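Local coordinates for protein D-aminoacyl-tRNA deacylase 1 (Homo sapiens, PDB 2OKV) that deacylates D-aminoacyl-tRNAs and glycyl-tRNA(Ala), rejecting L-amino acids, and may also take part in DNA replication, at residues Arg10-Val13 / Glu18-Ser21; Arg47-Leu52 / Glu111-Thr116; Glu73-Ser78 / Met131-Gln136; Gln83-Gly88 / Asp92-Met97. All blocks are in the same frame, centred on the assembly; numbering follows the deposited sequence.

Contact 1: Arg10-Val13 / Glu18-Ser21; sequences RASV and EQIS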
# COMPACT_ATOMS: atom_id res chain seq x y z
N ARG B 10 4.77 11.49 -7.81
CA ARG B 10 3.77 12.48 -7.44
C ARG B 10 2.57 11.79 -6.78
O ARG B 10 2.41 10.58 -6.89
CB ARG B 10 3.33 13.31 -8.66
CG ARG B 10 2.74 12.49 -9.80
CD ARG B 10 2.32 13.36 -11.00
NE ARG B 10 3.43 14.12 -11.59
CZ ARG B 10 4.33 13.64 -12.45
NH1 ARG B 10 4.28 12.38 -12.87
NH2 ARG B 10 5.28 14.44 -12.91
N ALA B 11 1.73 12.55 -6.11
CA ALA B 11 0.55 11.97 -5.47
C ALA B 11 -0.43 13.09 -5.21
O ALA B 11 -0.04 14.24 -5.07
CB ALA B 11 0.94 11.30 -4.17
N SER B 12 -1.72 12.76 -5.16
CA SER B 12 -2.72 13.77 -4.86
C SER B 12 -3.98 13.15 -4.30
O SER B 12 -4.19 11.94 -4.42
CB SER B 12 -3.06 14.59 -6.10
OG SER B 12 -3.54 13.76 -7.13
N VAL B 13 -4.79 13.99 -3.68
CA VAL B 13 -6.07 13.58 -3.13
C VAL B 13 -7.13 14.44 -3.77
O VAL B 13 -6.99 15.68 -3.81
CB VAL B 13 -6.10 13.74 -1.59
CG1 VAL B 13 -7.51 13.56 -1.02
CG2 VAL B 13 -5.11 12.77 -0.93
N GLU B 18 -12.75 17.41 -6.85
CA GLU B 18 -12.03 18.57 -6.30
C GLU B 18 -10.66 18.20 -5.72
O GLU B 18 -10.57 17.39 -4.78
CB GLU B 18 -12.86 19.23 -5.22
CG GLU B 18 -12.08 20.16 -4.28
CD GLU B 18 -13.01 20.95 -3.40
OE1 GLU B 18 -12.66 21.25 -2.21
OE2 GLU B 18 -14.10 21.25 -3.90
N GLN B 19 -9.61 18.80 -6.27
CA GLN B 19 -8.26 18.49 -5.80
C GLN B 19 -8.07 19.15 -4.46
O GLN B 19 -8.21 20.37 -4.35
CB GLN B 19 -7.17 18.95 -6.78
CG GLN B 19 -5.77 18.64 -6.22
CD GLN B 19 -4.67 18.69 -7.27
OE1 GLN B 19 -4.65 17.89 -8.22
NE2 GLN B 19 -3.74 19.62 -7.10
N ILE B 20 -7.78 18.33 -3.45
CA ILE B 20 -7.58 18.77 -2.06
C ILE B 20 -6.09 19.08 -1.78
O ILE B 20 -5.75 20.09 -1.16
CB ILE B 20 -8.05 17.66 -1.04
CG1 ILE B 20 -9.55 17.35 -1.18
CG2 ILE B 20 -7.70 18.04 0.39
CD1 ILE B 20 -10.50 18.54 -1.08
N SER B 21 -5.21 18.19 -2.22
CA SER B 21 -3.79 18.38 -2.01
C SER B 21 -3.02 17.60 -3.05
O SER B 21 -3.58 16.70 -3.69
CB SER B 21 -3.40 17.95 -0.59
OG SER B 21 -3.67 16.58 -0.39
O HOH W 1 -5.15 15.29 -8.46
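Val13 and Ser21 form an antiparallel hydrogen-bonded pair with their CA atoms 5.4 Å apart, while the short strand axes run at 117°, far from a flat antiparallel alignment. The segments belong to the two arms of a beta hairpin, strands 10-15 and 18-23, and a classic beta bulge interrupts the pairing: Ile20 and Ser21 together stand opposite Val13. Val13 O is therefore shared. It accepts from Ile20 N at 2.8 Å, and more weakly from Ser21 N, whereas Val13 N gives a nearly straight bond to Ser21 O at 3.0 Å.

Val13 has CG1 anti to its backbone nitrogen (chi1 169°), which carries that methyl across Ile20, where it meets CB at 4.1 Å. Its CB lies beside Ser21 OG, a hydroxyl whose hydrogen bond goes to the backbone oxygen of Asp124. Val13 and Ser21 share one face of the sheet, the face turned to Leu75 of strand 73-78, so the hairpin's inner side packs on the larger sheet. On the other flank the backbones of Arg10 and Ser12 bond to Gln136 and His134.

Ser12 and Gln19 do not bond directly; a water joins them. It lies 2.6 Å from Ser12 OG and donates to Gln19 OE1 at 2.7 Å.

Contact 2: Arg47-Leu52 / Glu111-Thr116; sequences RKILNL and EQLRKT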
# COMPACT_ATOMS: atom_id res chain seq x y z
N ARG B 47 8.98 9.28 13.72
CA ARG B 47 10.43 9.11 13.57
C ARG B 47 10.77 8.11 12.46
O ARG B 47 11.68 8.35 11.65
CB ARG B 47 11.07 8.71 14.89
CG ARG B 47 11.39 9.90 15.78
CD ARG B 47 12.25 9.52 16.99
NE ARG B 47 11.42 9.41 18.19
CZ ARG B 47 11.20 8.27 18.85
NH1 ARG B 47 11.76 7.13 18.45
NH2 ARG B 47 10.42 8.28 19.93
N LYS B 48 10.04 6.99 12.41
CA LYS B 48 10.30 5.96 11.40
C LYS B 48 10.02 6.45 9.99
O LYS B 48 10.82 6.19 9.09
CB LYS B 48 9.50 4.68 11.67
CG LYS B 48 9.98 3.88 12.88
CD LYS B 48 8.82 3.07 13.46
CE LYS B 48 8.77 1.67 12.90
NZ LYS B 48 9.54 0.75 13.79
N ILE B 49 8.90 7.16 9.81
CA ILE B 49 8.51 7.66 8.49
C ILE B 49 9.57 8.64 8.00
O ILE B 49 10.04 8.56 6.85
CB ILE B 49 7.11 8.35 8.51
CG1 ILE B 49 6.00 7.31 8.64
CG2 ILE B 49 6.88 9.23 7.27
CD1 ILE B 49 4.68 7.91 9.14
N LEU B 50 9.96 9.56 8.88
CA LEU B 50 10.87 10.64 8.52
C LEU B 50 12.27 10.14 8.22
O LEU B 50 13.00 10.74 7.43
CB LEU B 50 10.90 11.71 9.62
CG LEU B 50 9.64 12.57 9.72
CD1 LEU B 50 9.76 13.53 10.89
CD2 LEU B 50 9.40 13.36 8.46
N ASN B 51 12.65 9.03 8.85
CA ASN B 51 13.99 8.48 8.71
C ASN B 51 14.12 7.28 7.75
O ASN B 51 15.23 6.78 7.49
CB ASN B 51 14.55 8.21 10.11
CG ASN B 51 14.73 9.52 10.91
OD1 ASN B 51 15.72 10.25 10.71
ND2 ASN B 51 13.76 9.84 11.81
N LEU B 52 12.99 6.84 7.19
CA LEU B 52 12.95 5.70 6.27
C LEU B 52 13.72 5.98 4.97
O LEU B 52 13.34 6.86 4.18
CB LEU B 52 11.50 5.38 5.93
CG LEU B 52 10.99 3.98 5.52
CD1 LEU B 52 9.99 4.10 4.39
CD2 LEU B 52 12.06 2.97 5.22
N GLU B 111 0.54 16.94 13.23
CA GLU B 111 1.23 18.06 13.86
C GLU B 111 2.65 17.72 14.35
O GLU B 111 3.54 18.57 14.26
CB GLU B 111 0.35 18.68 14.96
CG GLU B 111 0.84 20.00 15.55
CD GLU B 111 0.92 21.17 14.55
OE1 GLU B 111 0.41 21.07 13.41
OE2 GLU B 111 1.52 22.20 14.91
N GLN B 112 2.86 16.49 14.86
CA GLN B 112 4.21 16.06 15.28
C GLN B 112 5.11 15.94 14.05
O GLN B 112 6.28 16.32 14.09
CB GLN B 112 4.23 14.72 16.05
CG GLN B 112 5.00 14.70 17.43
CD GLN B 112 6.52 14.97 17.39
OE1 GLN B 112 6.97 16.00 16.91
NE2 GLN B 112 7.30 14.04 17.97
N LEU B 113 4.56 15.37 12.98
CA LEU B 113 5.24 15.26 11.70
C LEU B 113 5.71 16.61 11.18
O LEU B 113 6.87 16.75 10.78
CB LEU B 113 4.30 14.64 10.66
CG LEU B 113 4.48 13.27 10.01
CD1 LEU B 113 3.71 13.27 8.70
CD2 LEU B 113 5.92 12.83 9.76
N ARG B 114 4.81 17.60 11.17
CA ARG B 114 5.15 18.96 10.74
C ARG B 114 6.19 19.64 11.62
O ARG B 114 7.09 20.32 11.10
CB ARG B 114 3.91 19.83 10.68
CG ARG B 114 2.88 19.40 9.68
CD ARG B 114 1.90 20.55 9.50
NE ARG B 114 0.50 20.15 9.56
CZ ARG B 114 -0.23 19.76 8.53
NH1 ARG B 114 0.31 19.69 7.30
NH2 ARG B 114 -1.49 19.42 8.71
N LYS B 115 6.09 19.49 12.94
CA LYS B 115 7.05 20.15 13.81
C LYS B 115 8.44 19.49 13.80
O LYS B 115 9.45 20.16 14.04
CB LYS B 115 6.50 20.33 15.23
CG LYS B 115 6.86 19.26 16.25
CD LYS B 115 6.52 19.77 17.65
CE LYS B 115 6.17 18.66 18.62
NZ LYS B 115 5.33 19.23 19.73
N THR B 116 8.49 18.19 13.50
CA THR B 116 9.75 17.44 13.43
C THR B 116 10.43 17.64 12.07
O THR B 116 11.66 17.53 11.98
CB THR B 116 9.52 15.92 13.69
OG1 THR B 116 8.91 15.76 14.98
CG2 THR B 116 10.84 15.12 13.67
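Leu113 and Thr116 of helix 99-116 meet Leu50 near the end of helix 39-51, in a helix-helix contact made entirely of aliphatic groups. The two short axes pass 10.7 Å apart at 46°, and no hydrogen bond joins the segments.

Along 111-116, the first residue to matter is Gln112: its side chain lies against Leu42, Glu43 and Val46, one to two turns earlier on the other helix, and its carbonyl oxygen serves Thr116, one turn on. Leu113 comes next. Its CD2 is the branch that reaches across, touching Leu50 CG at 3.7 Å and Leu50 CD2 at 3.8 Å, with Ile49 CG2 farther off at the margin. The same leucine also rests on Cys76 and Ile122, so it fills the angle between the two helices and the sheet beneath them. Arg114 turns from the contact toward Ile122 and Pro119.

Thr116 closes the segment. With chi1 at -58° for OG1, CG2 stands anti to the backbone nitrogen, which aims the methyl at Leu50 while the hydroxyl turns back along the helix. Leu50 CD1 meets that methyl at 3.4 Å, tighter than a usual carbon contact. The rotation of Thr116 is fixed by its own helix: OG1 donates to Gln112 O at 2.8 Å, and Thr116 N reaches the same oxygen from the opposite face of the carbonyl plane.

Contact 3: Glu73-Ser78 / Met131-Gln136; sequences EILCVS and MQVHIQ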
# COMPACT_ATOMS: atom_id res chain seq x y z
N GLU B 73 8.55 15.62 -0.28
CA GLU B 73 7.25 15.86 0.37
C GLU B 73 6.65 14.59 0.94
O GLU B 73 7.10 13.48 0.63
CB GLU B 73 6.26 16.51 -0.60
CG GLU B 73 6.56 17.98 -0.93
CD GLU B 73 5.83 18.45 -2.19
OE1 GLU B 73 4.92 19.30 -2.08
OE2 GLU B 73 6.18 17.96 -3.28
N ILE B 74 5.64 14.75 1.79
CA ILE B 74 4.93 13.62 2.38
C ILE B 74 3.43 13.90 2.25
O ILE B 74 2.96 14.96 2.65
CB ILE B 74 5.26 13.44 3.89
CG1 ILE B 74 6.76 13.24 4.11
CG2 ILE B 74 4.42 12.29 4.49
CD1 ILE B 74 7.19 13.26 5.57
N LEU B 75 2.70 12.97 1.65
CA LEU B 75 1.25 13.01 1.65
C LEU B 75 0.74 11.94 2.62
O LEU B 75 0.92 10.75 2.38
CB LEU B 75 0.70 12.75 0.24
CG LEU B 75 -0.82 12.59 0.07
CD1 LEU B 75 -1.52 13.89 0.44
CD2 LEU B 75 -1.19 12.15 -1.36
N CYS B 76 0.11 12.36 3.72
CA CYS B 76 -0.47 11.40 4.68
C CYS B 76 -1.97 11.32 4.52
O CYS B 76 -2.67 12.34 4.40
CB CYS B 76 -0.18 11.77 6.15
SG CYS B 76 1.48 12.12 6.51
N VAL B 77 -2.48 10.10 4.54
CA VAL B 77 -3.92 9.89 4.51
C VAL B 77 -4.28 8.87 5.58
O VAL B 77 -3.60 7.85 5.71
CB VAL B 77 -4.40 9.42 3.12
CG1 VAL B 77 -5.92 9.22 3.11
CG2 VAL B 77 -4.01 10.43 2.06
N SER B 78 -5.33 9.16 6.34
CA SER B 78 -5.81 8.25 7.38
C SER B 78 -6.49 7.05 6.73
O SER B 78 -7.30 7.21 5.82
CB SER B 78 -6.81 8.99 8.27
OG SER B 78 -7.57 9.87 7.43
N MET B 131 -12.39 9.75 -0.63
CA MET B 131 -11.32 10.33 -1.41
C MET B 131 -10.91 9.40 -2.52
O MET B 131 -11.06 8.18 -2.42
CB MET B 131 -10.07 10.53 -0.54
CG MET B 131 -10.21 11.52 0.59
SD MET B 131 -8.83 11.46 1.71
CE MET B 131 -9.46 10.39 3.01
N GLN B 132 -10.34 9.99 -3.57
CA GLN B 132 -9.50 9.27 -4.51
C GLN B 132 -8.09 9.72 -4.22
O GLN B 132 -7.80 10.90 -4.28
CB GLN B 132 -9.87 9.61 -5.95
CG GLN B 132 -11.33 9.32 -6.30
CD GLN B 132 -11.64 7.83 -6.25
OE1 GLN B 132 -10.96 7.04 -6.90
NE2 GLN B 132 -12.63 7.45 -5.48
N VAL B 133 -7.23 8.77 -3.88
CA VAL B 133 -5.84 9.05 -3.62
C VAL B 133 -5.07 8.57 -4.83
O VAL B 133 -4.96 7.36 -5.06
CB VAL B 133 -5.36 8.37 -2.30
CG1 VAL B 133 -3.96 8.88 -1.92
CG2 VAL B 133 -6.40 8.67 -1.16
N HIS B 134 -4.61 9.53 -5.64
CA HIS B 134 -3.86 9.23 -6.85
C HIS B 134 -2.41 9.03 -6.45
O HIS B 134 -1.78 9.92 -5.92
CB HIS B 134 -4.00 10.38 -7.87
CG HIS B 134 -5.39 10.58 -8.38
ND1 HIS B 134 -6.41 11.10 -7.61
CD2 HIS B 134 -5.94 10.33 -9.59
CE1 HIS B 134 -7.53 11.15 -8.32
NE2 HIS B 134 -7.26 10.70 -9.53
N ILE B 135 -1.90 7.82 -6.63
CA ILE B 135 -0.58 7.48 -6.15
C ILE B 135 0.26 7.02 -7.34
O ILE B 135 -0.01 5.96 -7.91
CB ILE B 135 -0.63 6.36 -5.07
CG1 ILE B 135 -1.49 6.82 -3.89
CG2 ILE B 135 0.79 6.00 -4.60
CD1 ILE B 135 -1.74 5.78 -2.82
N GLN B 136 1.27 7.81 -7.72
CA GLN B 136 2.18 7.36 -8.76
C GLN B 136 3.39 6.71 -8.09
O GLN B 136 4.39 7.38 -7.79
CB GLN B 136 2.58 8.47 -9.75
CG GLN B 136 3.37 7.91 -10.96
CD GLN B 136 3.81 8.94 -11.98
OE1 GLN B 136 4.93 8.85 -12.54
NE2 GLN B 136 2.94 9.90 -12.27
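This is a buried, face-to-face packing of two beta sheets: strand 73-78, in the mixed sheet, lies opposite strand 131-137, the end strand of the three-stranded antiparallel sheet within this chain. Leu75 and Val77 from one side meet Met131 and Val133 from the other. The short strand axes stay 10.2 Å apart at 144°, and no hydrogen bond passes between them, as expected for layers held together by side chains.

Val77 is central, touching two residues with its two methyls. CG1 meets the end of Met131 tip to tip, 3.7 Å from CE and 3.9 Å from SD. Beyond CG the methionine chain starts out extended and then bends at its last torsion (chi3 -97°), which lays CE beside the valine methyl. CG2 of Val77 instead approaches Val133 CG1 at 4.3 Å. Leu75 CD2 comes to that same Val133 methyl, also at 4.3 Å, so CG1 of Val133 has a neighbour from each of the two residues on the facing strand.

Behind strand 73-78, Cys76 points the other way, to Tyr106 and Leu110 of helix 99-116. Strand 131-137 has a different outer neighbour: residues 131-136 pair antiparallel with a strand of the second subunit, and Gln132 NE2 bonds to Asp138 of that subunit. The aliphatic core thus lies between the mixed sheet, backed by helix 99-116, and a sheet that continues through the homodimer interface, the layered core of the DTD fold, with the side chain of Val133 about 7 Å from the bound magnesium ion.

Contact 4: Gln83-Gly88 / Asp92-Met97; sequences QCVLKG and DFHLAM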
# COMPACT_ATOMS: atom_id res chain seq x y z
N GLN B 83 -5.97 -1.67 10.01
CA GLN B 83 -6.26 -2.33 11.30
C GLN B 83 -7.36 -3.39 11.16
O GLN B 83 -8.34 -3.41 11.91
CB GLN B 83 -6.65 -1.28 12.35
CG GLN B 83 -5.52 -0.31 12.72
CD GLN B 83 -4.34 -1.01 13.38
OE1 GLN B 83 -3.19 -0.58 13.23
NE2 GLN B 83 -4.61 -2.08 14.12
N CYS B 84 -7.19 -4.27 10.18
CA CYS B 84 -8.20 -5.25 9.82
C CYS B 84 -7.84 -6.65 10.34
O CYS B 84 -6.68 -7.06 10.30
CB CYS B 84 -8.35 -5.29 8.29
SG CYS B 84 -9.04 -6.81 7.61
N VAL B 85 -8.85 -7.36 10.83
CA VAL B 85 -8.71 -8.77 11.18
C VAL B 85 -9.48 -9.63 10.17
O VAL B 85 -10.64 -9.35 9.86
CB VAL B 85 -9.13 -9.07 12.66
CG1 VAL B 85 -10.50 -8.49 12.99
CG2 VAL B 85 -9.10 -10.57 12.95
N LEU B 86 -8.81 -10.66 9.66
CA LEU B 86 -9.32 -11.46 8.56
C LEU B 86 -9.84 -12.83 8.93
O LEU B 86 -9.37 -13.84 8.40
N LYS B 87 -10.80 -12.88 9.86
CA LYS B 87 -11.59 -14.09 10.06
C LYS B 87 -12.56 -14.18 8.88
O LYS B 87 -13.15 -13.17 8.49
CB LYS B 87 -12.32 -14.07 11.41
CG LYS B 87 -13.26 -15.26 11.63
CD LYS B 87 -13.28 -15.73 13.08
CE LYS B 87 -12.24 -16.73 13.34
N GLY B 88 -12.69 -15.37 8.30
CA GLY B 88 -13.42 -15.55 7.05
C GLY B 88 -12.80 -14.67 5.97
O GLY B 88 -11.57 -14.54 5.91
N ASP B 92 -13.12 -7.14 9.54
CA ASP B 92 -13.68 -6.63 10.78
C ASP B 92 -12.69 -5.59 11.31
O ASP B 92 -11.47 -5.82 11.28
CB ASP B 92 -13.91 -7.76 11.79
CG ASP B 92 -14.54 -7.28 13.09
OD1 ASP B 92 -15.71 -7.62 13.35
OD2 ASP B 92 -13.86 -6.56 13.85
N PHE B 93 -13.20 -4.46 11.78
CA PHE B 93 -12.33 -3.32 12.11
C PHE B 93 -12.31 -2.96 13.60
O PHE B 93 -12.00 -1.81 13.95
CB PHE B 93 -12.69 -2.10 11.26
CG PHE B 93 -12.66 -2.37 9.78
CD1 PHE B 93 -13.84 -2.58 9.08
CD2 PHE B 93 -11.44 -2.45 9.10
CE1 PHE B 93 -13.82 -2.85 7.71
CE2 PHE B 93 -11.41 -2.72 7.73
CZ PHE B 93 -12.61 -2.93 7.04
N HIS B 94 -12.61 -3.93 14.46
CA HIS B 94 -12.72 -3.70 15.90
C HIS B 94 -11.43 -3.20 16.55
O HIS B 94 -11.47 -2.61 17.64
CB HIS B 94 -13.19 -4.97 16.62
CG HIS B 94 -12.10 -5.97 16.88
ND1 HIS B 94 -11.84 -7.02 16.02
CD2 HIS B 94 -11.20 -6.07 17.88
CE1 HIS B 94 -10.82 -7.72 16.49
NE2 HIS B 94 -10.42 -7.17 17.62
N LEU B 95 -10.29 -3.46 15.91
CA LEU B 95 -8.99 -3.04 16.43
C LEU B 95 -8.66 -1.60 16.04
O LEU B 95 -7.79 -0.98 16.65
CB LEU B 95 -7.88 -3.99 15.97
CG LEU B 95 -6.92 -4.56 17.03
CD1 LEU B 95 -6.54 -3.54 18.12
CD2 LEU B 95 -7.51 -5.81 17.69
N ALA B 96 -9.33 -1.09 15.02
CA ALA B 96 -9.15 0.31 14.62
C ALA B 96 -9.75 1.24 15.68
O ALA B 96 -10.78 0.92 16.28
CB ALA B 96 -9.77 0.56 13.27
N MET B 97 -9.09 2.38 15.90
CA MET B 97 -9.63 3.41 16.80
C MET B 97 -10.86 4.07 16.16
O MET B 97 -10.79 4.48 15.00
CB MET B 97 -8.55 4.45 17.12
CG MET B 97 -8.93 5.48 18.19
SD MET B 97 -7.61 6.72 18.37
CE MET B 97 -6.37 5.82 19.30
O HOH W 2 -9.83 -5.06 13.42
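Within the long connection from strand 73-78 to helix 99-116, a hairpin-like loop folds back on itself through a single antiparallel beta bridge, Val85 with Asp92, followed by an Asx turn and a type I beta turn from Phe93 to Ala96. Val85 N donates to Asp92 O at 3.1 Å, almost straight and in the carbonyl plane; the return bond from Asp92 N is weak.

Asp92 organises the turn through one oxygen. OD2 receives His94 N and His94 ND1, each at 3.0 Å, and the two arrive from opposite faces of the carboxylate plane. The ND1 bond lies in the plane of the imidazole, which holds the ring by its edge. With CG set between the backbone nitrogen and carbonyl carbon (chi1 81°), the His94 ring swings back over its own chain to the aspartate, and Val85 CG1 touches its CE1 at 3.6 Å, the two side chains crossing at about a right angle.

Farther along, a water donates to both Gln83 O and Asp92 O and accepts from Leu95 N, tying the two segments together beyond the bridge. Gln83 CB packs against Ala96 CB at 3.7 Å, and Cys84 CB against Phe93 CE2 at 4.0 Å.

The Phe93 ring continues to Phe80 in an edge-to-face contact and meets Trp63 of the second subunit, while Cys84 packs on that subunit's Ile143, in its strand 141-146. Backbone hydrogen bonds between Leu95 and Leu35 and between Met97 and Ile33 fasten the loop beside the end of strand 26-32, just ahead of helix 99-116.

Overall arrangement
Contacts 1, 3 and 2 form a connected series through the subunit. Contact 1 adjoins contact 3, their centres 7 Å apart, because strands 10-15 and 131-137 are neighbours in one sheet; Ser12 O lies 2.7 Å from His134 N, a probable hydrogen bond. Contact 3 reaches contact 2 on the other side of the mixed sheet, where Leu113 CD1 packs on Cys76 SG at 3.3 Å. Contact 4 stands apart, its centre 22 Å from that of contact 3, in the loop that contacts 2 and 3 both enclose. The magnesium ion, bound by Val4 and Cys28, is about 10 Å from the side chains of Val13 and Ile49.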